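Local coordinates for probable sugar ABC transporter, sugar-binding protein (Streptococcus pneumoniae, PDB 2W7Y) that binds blood group A-trisaccharide and, as the solute-binding component of a probable sugar ABC transporter, probably delivers glycans for uptake, at residues A[117-122]-A[314-319]; A[101-106]-A[310-315]; A[159-164]-A[174-179]. All blocks are in the same frame, centred on the assembly; numbering follows the deposited sequence.

Interaction 1 (A[117-122]-A[314-319]); sequences QKLVLD and SSKMSE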
loop_
_atom_site.group_PDB
_atom_site.type_symbol
_atom_site.label_atom_id
_atom_site.label_comp_id
_atom_site.label_asym_id
_atom_site.label_seq_id
_atom_site.Cartn_x
_atom_site.Cartn_y
_atom_site.Cartn_z
ATOM N N GLN A 117 7.498 2.081 23.565
ATOM C CA GLN A 117 8.587 1.458 24.309
ATOM C C GLN A 117 9.944 1.868 23.745
ATOM O O GLN A 117 10.981 1.370 24.195
ATOM C CB GLN A 117 8.458 -0.067 24.256
ATOM C CG GLN A 117 7.352 -0.659 25.111
ATOM C CD GLN A 117 7.215 -2.161 24.921
ATOM O OE1 GLN A 117 6.138 -2.656 24.591
ATOM N NE2 GLN A 117 8.306 -2.891 25.122
ATOM N N LYS A 118 9.911 2.798 22.782
ATOM C CA LYS A 118 11.054 3.195 21.924
ATOM C C LYS A 118 11.994 2.069 21.495
ATOM O O LYS A 118 13.220 2.163 21.634
ATOM C CB LYS A 118 11.834 4.414 22.454
ATOM C CG LYS A 118 11.858 4.600 23.942
ATOM C CD LYS A 118 10.888 5.681 24.381
ATOM C CE LYS A 118 11.555 7.047 24.425
ATOM N NZ LYS A 118 10.773 7.998 25.264
ATOM N N LEU A 119 11.391 1.020 20.950
ATOM C CA LEU A 119 12.109 -0.109 20.372
ATOM C C LEU A 119 12.662 0.248 18.989
ATOM O O LEU A 119 13.455 -0.500 18.417
ATOM C CB LEU A 119 11.160 -1.309 20.265
ATOM C CG LEU A 119 10.913 -2.280 21.433
ATOM C CD1 LEU A 119 11.211 -1.704 22.809
ATOM C CD2 LEU A 119 9.491 -2.840 21.379
ATOM N N VAL A 120 12.240 1.406 18.479
ATOM C CA VAL A 120 12.521 1.844 17.108
ATOM C C VAL A 120 13.347 3.132 17.106
ATOM O O VAL A 120 13.097 4.038 17.907
ATOM C CB VAL A 120 11.209 2.106 16.322
ATOM C CG1 VAL A 120 11.482 2.184 14.839
ATOM C CG2 VAL A 120 10.180 1.023 16.594
ATOM N N LEU A 121 14.321 3.207 16.196
ATOM C CA LEU A 121 15.186 4.382 16.066
ATOM C C LEU A 121 14.526 5.526 15.290
ATOM O O LEU A 121 13.856 5.300 14.281
ATOM C CB LEU A 121 16.519 3.995 15.409
ATOM C CG LEU A 121 17.565 5.082 15.151
ATOM C CD1 LEU A 121 18.129 5.650 16.456
ATOM C CD2 LEU A 121 18.681 4.536 14.287
ATOM N N ASP A 122 14.714 6.748 15.782
ATOM C CA ASP A 122 14.314 7.963 15.071
ATOM C C ASP A 122 15.304 8.208 13.934
ATOM O O ASP A 122 16.506 8.386 14.162
ATOM C CB ASP A 122 14.264 9.157 16.036
ATOM C CG ASP A 122 13.886 10.481 15.350
ATOM O OD1 ASP A 122 13.299 10.486 14.248
ATOM O OD2 ASP A 122 14.179 11.538 15.941
ATOM N N SER A 314 16.030 -1.140 14.770
ATOM C CA SER A 314 16.066 -1.295 16.217
ATOM C C SER A 314 16.875 -0.206 16.926
ATOM O O SER A 314 17.894 0.252 16.417
ATOM C CB SER A 314 16.619 -2.676 16.576
ATOM O OG SER A 314 16.723 -2.847 17.979
ATOM N N SER A 315 16.394 0.190 18.104
ATOM C CA SER A 315 17.059 1.161 18.970
ATOM C C SER A 315 18.111 0.510 19.862
ATOM O O SER A 315 18.956 1.198 20.439
ATOM C CB SER A 315 16.035 1.855 19.865
ATOM O OG SER A 315 15.582 3.060 19.281
ATOM N N LYS A 316 18.051 -0.815 19.964
ATOM C CA LYS A 316 18.815 -1.556 20.959
ATOM C C LYS A 316 20.010 -2.304 20.373
ATOM O O LYS A 316 20.166 -3.511 20.566
ATOM C CB LYS A 316 17.889 -2.501 21.730
ATOM C CG LYS A 316 16.829 -1.769 22.529
ATOM C CD LYS A 316 16.111 -2.691 23.489
ATOM C CE LYS A 316 15.318 -1.891 24.506
ATOM N NZ LYS A 316 14.238 -1.110 23.860
HETATM N N MSE A 317 20.862 -1.570 19.668
HETATM C CA MSE A 317 22.019 -2.162 19.003
HETATM C C MSE A 317 23.292 -1.382 19.299
HETATM O O MSE A 317 23.239 -0.206 19.670
HETATM C CB MSE A 317 21.794 -2.222 17.490
HETATM C CG MSE A 317 20.553 -2.998 17.064
HETATM SE SE MSE A 317 20.485 -3.267 15.141
HETATM C CE MSE A 317 20.522 -1.413 14.541
ATOM N N SER A 318 24.436 -2.041 19.121
ATOM C CA SER A 318 25.735 -1.390 19.252
ATOM C C SER A 318 25.877 -0.265 18.225
ATOM O O SER A 318 25.150 -0.230 17.224
ATOM C CB SER A 318 26.868 -2.409 19.098
ATOM O OG SER A 318 27.017 -2.816 17.748
ATOM N N GLU A 319 26.810 0.649 18.484
ATOM C CA GLU A 319 27.037 1.810 17.626
ATOM C C GLU A 319 27.356 1.423 16.182
ATOM O O GLU A 319 26.876 2.064 15.244
ATOM C CB GLU A 319 28.150 2.686 18.203
HETATM O O HOH W 1 13.444 0.936 25.119
#
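Ser315 is tied to the 117-122 loop by a backbone hydrogen bond: its N donates to Leu119 O at 3.0 Å, and with the backbone bond between Leu121 and Ile313 it makes a single beta bridge that pairs Val120 with Ser314. The donor stands 54° above the carbonyl plane, and the same oxygen takes a CA-H...O contact from Ser314. A second polar link runs through water. One water molecule donates to Gln117 O and accepts from Lys316 NZ, so the ammonium reaches the end of helix 112-116 by way of solvent.

Within the partner loop, Ser314 OG accepts from Lys316 N at 3.1 Å, an ST turn. The hydroxyl can do this because it is anti to its own backbone N (chi1 178°), beside the carbonyl carbon and the peptides that follow. Ser315 OG lies 3.0 Å from Val120 O, and its CB sits 3.3 Å from Lys118 O.

Side chains meet loosely. The extended Lys316 chain bends at its last torsion (chi4 64°), and NZ comes to 3.3 Å from the Leu119 CD1 methyl. Leu121 CB lies 4.1 Å from both Ser315 OG and Ser314 O.

Lys118, with positive phi, is the C-prime residue of the Schellman motif that ends helix 112-116, and that turn delivers Leu119 to the bridge. Leu119 and Val120 pack back on Ala114 of this helix, while Val120 also meets Phe99 and Tyr150. Leu121 leans on Gln322 and Leu326 of helix 319-332, whose N-cap is Ser318, and Asp122 OD1 caps Lys124 N at the start of helix 124-129.

Interaction 2 (A[101-106]-A[310-315]); sequences DVIDLA and GITISS. With GAL (beta-D-galactopyranose), chain C; FUC (alpha-L-fucopyranose), chain B.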
loop_
_atom_site.group_PDB
_atom_site.type_symbol
_atom_site.label_atom_id
_atom_site.label_comp_id
_atom_site.label_asym_id
_atom_site.label_seq_id
_atom_site.Cartn_x
_atom_site.Cartn_y
_atom_site.Cartn_z
ATOM N N ASP A 101 16.578 -6.279 14.104
ATOM C CA ASP A 101 17.658 -5.331 13.801
ATOM C C ASP A 101 17.245 -4.344 12.708
ATOM O O ASP A 101 17.269 -3.130 12.913
ATOM C CB ASP A 101 18.940 -6.066 13.404
ATOM C CG ASP A 101 19.577 -6.820 14.561
ATOM O OD1 ASP A 101 20.497 -7.622 14.291
ATOM O OD2 ASP A 101 19.177 -6.617 15.732
ATOM N N VAL A 102 16.864 -4.881 11.551
ATOM C CA VAL A 102 16.336 -4.094 10.438
ATOM C C VAL A 102 15.170 -4.879 9.855
ATOM O O VAL A 102 15.276 -6.090 9.655
ATOM C CB VAL A 102 17.401 -3.857 9.321
ATOM C CG1 VAL A 102 16.823 -3.022 8.165
ATOM C CG2 VAL A 102 18.652 -3.188 9.877
ATOM N N ILE A 103 14.050 -4.202 9.610
ATOM C CA ILE A 103 12.937 -4.819 8.892
ATOM C C ILE A 103 12.372 -3.876 7.832
ATOM O O ILE A 103 12.183 -2.690 8.094
ATOM C CB ILE A 103 11.823 -5.358 9.850
ATOM C CG1 ILE A 103 10.771 -6.168 9.069
ATOM C CG2 ILE A 103 11.204 -4.223 10.683
ATOM C CD1 ILE A 103 9.975 -7.155 9.908
ATOM N N ASP A 104 12.152 -4.408 6.631
ATOM C CA ASP A 104 11.396 -3.709 5.598
ATOM C C ASP A 104 9.943 -4.143 5.708
ATOM O O ASP A 104 9.585 -5.274 5.373
ATOM C CB ASP A 104 11.954 -3.984 4.190
ATOM C CG ASP A 104 11.089 -3.370 3.080
ATOM O OD1 ASP A 104 11.074 -3.936 1.965
ATOM O OD2 ASP A 104 10.415 -2.339 3.316
ATOM N N LEU A 105 9.117 -3.222 6.187
ATOM C CA LEU A 105 7.724 -3.497 6.489
ATOM C C LEU A 105 6.839 -3.576 5.249
ATOM O O LEU A 105 5.710 -4.053 5.331
ATOM C CB LEU A 105 7.191 -2.462 7.483
ATOM C CG LEU A 105 7.703 -2.627 8.916
ATOM C CD1 LEU A 105 7.237 -1.473 9.775
ATOM C CD2 LEU A 105 7.236 -3.965 9.503
ATOM N N ALA A 106 7.359 -3.109 4.115
ATOM C CA ALA A 106 6.708 -3.260 2.805
ATOM C C ALA A 106 5.290 -2.686 2.732
ATOM O O ALA A 106 4.395 -3.297 2.143
ATOM C CB ALA A 106 6.718 -4.725 2.368
ATOM N N GLY A 310 8.323 1.057 5.903
ATOM C CA GLY A 310 9.395 0.479 5.114
ATOM C C GLY A 310 10.543 0.036 5.981
ATOM O O GLY A 310 10.361 -0.758 6.904
ATOM N N ILE A 311 11.727 0.558 5.675
ATOM C CA ILE A 311 12.939 0.270 6.436
ATOM C C ILE A 311 12.818 0.840 7.847
ATOM O O ILE A 311 12.658 2.047 8.032
ATOM C CB ILE A 311 14.201 0.774 5.690
ATOM C CG1 ILE A 311 14.446 -0.100 4.456
ATOM C CG2 ILE A 311 15.430 0.763 6.594
ATOM C CD1 ILE A 311 15.269 0.561 3.377
ATOM N N THR A 312 12.872 -0.060 8.826
ATOM C CA THR A 312 12.632 0.258 10.229
ATOM C C THR A 312 13.732 -0.403 11.064
ATOM O O THR A 312 14.007 -1.592 10.905
ATOM C CB THR A 312 11.249 -0.258 10.677
ATOM O OG1 THR A 312 10.272 0.040 9.673
ATOM C CG2 THR A 312 10.830 0.385 11.968
ATOM N N ILE A 313 14.370 0.368 11.939
ATOM C CA ILE A 313 15.571 -0.116 12.630
ATOM C C ILE A 313 15.501 -0.084 14.158
ATOM O O ILE A 313 14.981 0.862 14.754
ATOM C CB ILE A 313 16.882 0.541 12.061
ATOM C CG1 ILE A 313 17.821 0.990 13.183
ATOM C CG2 ILE A 313 16.545 1.710 11.141
ATOM C CD1 ILE A 313 19.190 1.426 12.724
ATOM N N SER A 314 16.030 -1.140 14.770
ATOM C CA SER A 314 16.066 -1.295 16.217
ATOM C C SER A 314 16.875 -0.206 16.926
ATOM O O SER A 314 17.894 0.252 16.417
ATOM C CB SER A 314 16.619 -2.676 16.576
ATOM O OG SER A 314 16.723 -2.847 17.979
ATOM N N SER A 315 16.394 0.190 18.104
ATOM C CA SER A 315 17.059 1.161 18.970
ATOM C C SER A 315 18.111 0.510 19.862
ATOM O O SER A 315 18.956 1.198 20.439
ATOM C CB SER A 315 16.035 1.855 19.865
ATOM O OG SER A 315 15.582 3.060 19.281
HETATM C C1 GAL C . 5.627 -4.268 -2.435
HETATM C C2 GAL C . 4.525 -4.702 -1.468
HETATM C C3 GAL C . 3.266 -3.853 -1.664
HETATM C C4 GAL C . 3.586 -2.354 -1.704
HETATM C C5 GAL C . 4.690 -2.108 -2.743
HETATM C C6 GAL C . 5.099 -0.640 -2.888
HETATM O O1 GAL C . 6.840 -4.871 -2.042
HETATM O O2 GAL C . 4.241 -6.065 -1.710
HETATM O O3 GAL C . 2.328 -4.143 -0.653
HETATM O O4 GAL C . 3.977 -1.933 -0.418
HETATM O O5 GAL C . 5.833 -2.872 -2.406
HETATM O O6 GAL C . 5.697 -0.453 -4.158
HETATM C C1 FUC B . 4.283 -6.900 -0.525
HETATM C C2 FUC B . 3.915 -8.339 -0.894
HETATM C C3 FUC B . 5.069 -8.983 -1.665
HETATM C C4 FUC B . 6.345 -8.941 -0.823
HETATM C C5 FUC B . 6.630 -7.493 -0.407
HETATM C C6 FUC B . 7.821 -7.375 0.537
HETATM O O2 FUC B . 2.751 -8.339 -1.682
HETATM O O3 FUC B . 4.754 -10.302 -2.056
HETATM O O4 FUC B . 6.206 -9.762 0.321
HETATM O O5 FUC B . 5.503 -6.883 0.206
HETATM O O HOH W 2 17.597 -5.537 17.542
#
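Val102, Ile103 and Asp104 pair with Ile313, Thr312 and Ile311 as an antiparallel ladder at the edge of a mixed four-stranded sheet, in which 102-104 lies between strands 39-44 and 311-313. Around the hydrogen-bonded pair, Ile103 N gives to Thr312 O at 2.9 Å in the carbonyl plane, and Thr312 N returns a more bent bond (140° at the hydrogen) to Ile103 O. Ser314 N extends the ladder with a nearly straight bond to Asp101 O.

At the far end Gly310 O is gripped twice, from opposite faces of its plane: by Leu105 N and by Thr312 OG1, each at 2.9 Å. Thr312 OG1 is also hydrogen-bonded to Thr151 OG1. Its chi1 of -44° sets the hydroxyl beside the backbone N, within 3.4 Å of Leu105 CD1, while Ile103 CG2 lies alongside Thr312 CB.

Asp104 OD2 accepts from Ala106 N, an Asx turn, with the donor 68° out of the carboxylate plane. Asp101 is held on both oxygens: OD1 by a salt bridge to Lys321 and a bond from Glu41 N, OD2 by a water that also accepts from Ser314 OG, an oxygen that itself accepts from Lys316 N.

The turn after the strand ends in the glycan pocket. Ala106 CB approaches fucose O5 to 3.3 Å, and Ala106 O accepts a hydrogen bond from galactose O4 at 2.9 Å.

Interaction 3 (A[159-164]-A[174-179]); sequences MGLWYN and KTPDQW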
loop_
_atom_site.group_PDB
_atom_site.type_symbol
_atom_site.label_atom_id
_atom_site.label_comp_id
_atom_site.label_asym_id
_atom_site.label_seq_id
_atom_site.Cartn_x
_atom_site.Cartn_y
_atom_site.Cartn_z
HETATM N N MSE A 159 -1.164 4.570 -5.125
HETATM C CA MSE A 159 -2.228 3.635 -5.485
HETATM C C MSE A 159 -3.486 4.243 -6.121
HETATM O O MSE A 159 -4.220 5.005 -5.484
HETATM C CB MSE A 159 -2.597 2.785 -4.267
HETATM C CG MSE A 159 -3.894 2.017 -4.407
HETATM SE SE MSE A 159 -4.027 0.584 -3.113
HETATM C CE MSE A 159 -3.652 1.572 -1.493
ATOM N N GLY A 160 -3.719 3.886 -7.381
ATOM C CA GLY A 160 -5.018 4.064 -8.018
ATOM C C GLY A 160 -5.697 2.708 -8.090
ATOM O O GLY A 160 -5.742 1.972 -7.102
ATOM N N LEU A 161 -6.223 2.365 -9.259
ATOM C CA LEU A 161 -6.792 1.036 -9.459
ATOM C C LEU A 161 -6.538 0.542 -10.889
ATOM O O LEU A 161 -5.963 1.270 -11.708
ATOM C CB LEU A 161 -8.283 1.006 -9.041
ATOM C CG LEU A 161 -9.534 1.340 -9.882
ATOM C CD1 LEU A 161 -10.601 1.990 -8.998
ATOM C CD2 LEU A 161 -9.289 2.209 -11.088
ATOM N N TRP A 162 -6.942 -0.695 -11.174
ATOM C CA TRP A 162 -6.798 -1.263 -12.512
ATOM C C TRP A 162 -8.130 -1.793 -13.017
ATOM O O TRP A 162 -8.941 -2.288 -12.237
ATOM C CB TRP A 162 -5.739 -2.367 -12.530
ATOM C CG TRP A 162 -4.381 -1.895 -12.086
ATOM C CD1 TRP A 162 -3.898 -1.869 -10.807
ATOM C CD2 TRP A 162 -3.334 -1.383 -12.920
ATOM N NE1 TRP A 162 -2.617 -1.376 -10.793
ATOM C CE2 TRP A 162 -2.246 -1.065 -12.074
ATOM C CE3 TRP A 162 -3.206 -1.164 -14.300
ATOM C CZ2 TRP A 162 -1.044 -0.535 -12.564
ATOM C CZ3 TRP A 162 -2.016 -0.635 -14.785
ATOM C CH2 TRP A 162 -0.948 -0.330 -13.919
ATOM N N TYR A 163 -8.357 -1.682 -14.323
ATOM C CA TYR A 163 -9.602 -2.156 -14.919
ATOM C C TYR A 163 -9.382 -2.789 -16.289
ATOM O O TYR A 163 -8.430 -2.445 -16.998
ATOM C CB TYR A 163 -10.638 -1.027 -14.990
ATOM C CG TYR A 163 -10.457 -0.063 -16.143
ATOM C CD1 TYR A 163 -9.484 0.935 -16.098
ATOM C CD2 TYR A 163 -11.275 -0.139 -17.275
ATOM C CE1 TYR A 163 -9.318 1.826 -17.152
ATOM C CE2 TYR A 163 -11.118 0.747 -18.336
ATOM C CZ TYR A 163 -10.136 1.724 -18.268
ATOM O OH TYR A 163 -9.979 2.603 -19.310
ATOM N N ASN A 164 -10.260 -3.727 -16.640
ATOM C CA ASN A 164 -10.236 -4.375 -17.945
ATOM C C ASN A 164 -11.072 -3.585 -18.948
ATOM O O ASN A 164 -12.302 -3.542 -18.846
ATOM C CB ASN A 164 -10.732 -5.822 -17.837
ATOM C CG ASN A 164 -10.472 -6.635 -19.099
ATOM O OD1 ASN A 164 -10.790 -6.213 -20.209
ATOM N ND2 ASN A 164 -9.899 -7.819 -18.926
ATOM N N LYS A 174 -19.436 2.619 -17.745
ATOM C CA LYS A 174 -18.588 3.801 -17.587
ATOM C C LYS A 174 -17.215 3.389 -17.069
ATOM O O LYS A 174 -17.107 2.642 -16.099
ATOM C CB LYS A 174 -19.217 4.796 -16.607
ATOM C CG LYS A 174 -20.386 5.616 -17.152
ATOM C CD LYS A 174 -20.919 6.535 -16.054
ATOM C CE LYS A 174 -22.142 7.318 -16.493
ATOM N NZ LYS A 174 -21.759 8.532 -17.250
ATOM N N THR A 175 -16.168 3.870 -17.730
ATOM C CA THR A 175 -14.800 3.583 -17.309
ATOM C C THR A 175 -14.441 4.488 -16.118
ATOM O O THR A 175 -15.117 5.493 -15.895
ATOM C CB THR A 175 -13.804 3.728 -18.485
ATOM O OG1 THR A 175 -13.954 5.015 -19.095
ATOM C CG2 THR A 175 -14.062 2.657 -19.531
ATOM N N PRO A 176 -13.410 4.115 -15.323
ATOM C CA PRO A 176 -13.000 4.892 -14.145
ATOM C C PRO A 176 -12.892 6.415 -14.320
ATOM O O PRO A 176 -13.206 7.156 -13.387
ATOM C CB PRO A 176 -11.647 4.282 -13.797
ATOM C CG PRO A 176 -11.815 2.861 -14.164
ATOM C CD PRO A 176 -12.587 2.897 -15.457
ATOM N N ASP A 177 -12.470 6.874 -15.495
ATOM C CA ASP A 177 -12.380 8.310 -15.782
ATOM C C ASP A 177 -13.758 8.977 -15.906
ATOM O O ASP A 177 -13.861 10.208 -15.891
ATOM C CB ASP A 177 -11.546 8.561 -17.044
ATOM C CG ASP A 177 -12.119 7.867 -18.272
ATOM O OD1 ASP A 177 -12.411 8.554 -19.275
ATOM O OD2 ASP A 177 -12.288 6.630 -18.230
ATOM N N GLN A 178 -14.809 8.164 -16.024
ATOM C CA GLN A 178 -16.181 8.670 -16.121
ATOM C C GLN A 178 -16.923 8.599 -14.784
ATOM O O GLN A 178 -18.064 9.051 -14.684
ATOM C CB GLN A 178 -16.980 7.912 -17.198
ATOM C CG GLN A 178 -16.376 7.947 -18.604
ATOM C CD GLN A 178 -17.140 7.081 -19.595
ATOM O OE1 GLN A 178 -16.755 5.939 -19.872
ATOM N NE2 GLN A 178 -18.236 7.618 -20.127
ATOM N N TRP A 179 -16.284 8.025 -13.767
ATOM C CA TRP A 179 -16.899 7.895 -12.442
ATOM C C TRP A 179 -16.786 9.186 -11.640
ATOM O O TRP A 179 -15.840 9.371 -10.871
ATOM C CB TRP A 179 -16.282 6.747 -11.634
ATOM C CG TRP A 179 -16.395 5.382 -12.246
ATOM C CD1 TRP A 179 -17.269 4.977 -13.213
ATOM C CD2 TRP A 179 -15.622 4.228 -11.894
ATOM N NE1 TRP A 179 -17.075 3.647 -13.499
ATOM C CE2 TRP A 179 -16.070 3.162 -12.706
ATOM C CE3 TRP A 179 -14.586 3.994 -10.975
ATOM C CZ2 TRP A 179 -15.521 1.881 -12.629
ATOM C CZ3 TRP A 179 -14.038 2.716 -10.898
ATOM C CH2 TRP A 179 -14.508 1.676 -11.724
#
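Tyr163 and Pro176 form the tight centre of this contact. Pro176 CD stands 3.5 Å from the centroid of the Tyr163 ring and just 5° off the ring normal, a CH-pi contact over the middle of the face, and CG shares that face at 3.6 Å from Tyr163 CD1. Chi1 of 80° puts the tyrosine CG between the backbone N and the carbonyl carbon and swings the ring out toward the loop; chi2 of -78° turns its face to the pyrrolidine. Leu161, two residues earlier and on the same side of the strand, extends the apolar patch with its two methyls divided between partners: CD2 lies 4.0 Å from Pro176 CG, and CD1 meets the edge of the Trp179 indole at CZ3. Pro176 CA in turn sits over the centre of one indole face, so the proline lies between the tyrosine ring and the tryptophan.

Toward solvent the contact thins to the partly exposed Thr175, whose CG2 touches Tyr163 CE2 at 3.7 Å, obliquely to the ring. No hydrogen bond crosses between the segments; the loop 174-179 has several of its own. There the exposed Gln178 serves the turn itself, its OE1 accepting from Thr175 N at 3.0 Å. Backbone bonds from Gln178 N to Thr175 O and from Trp179 N to Pro176 O make the short 3-10 turn that offers Pro176 to the strand.

The contact joins strand 157-164 to the loop between helices 165-171 and 182-193. Phe168 meets Tyr163 edge-to-face from the first helix, and Phe185 does the same for Trp179 from the second, while strand 293-296 pairs with the tyrosine's strand through Ala294.

Overall arrangement
Interactions 1 and 2 form one continuous region. They share Ser314 and Ser315, their centres are 10 Å apart, and Leu121 N lies 2.8 Å from Ile313 O, a probable hydrogen bond that carries the sheet edge into the 117-122 loop; Met317 SE also packs on Asp101 CB. Interaction 3 belongs to a different sheet across the chain's centre, about 34 Å from interaction 2 and 43 Å from interaction 1, centre to centre. The bound glycan lies between these two regions: interaction 2 touches it directly through Ala106, whereas the Leu161 side chain of interaction 3 stays about 12 Å from the 2-acetamido-2-deoxy-galactose unit.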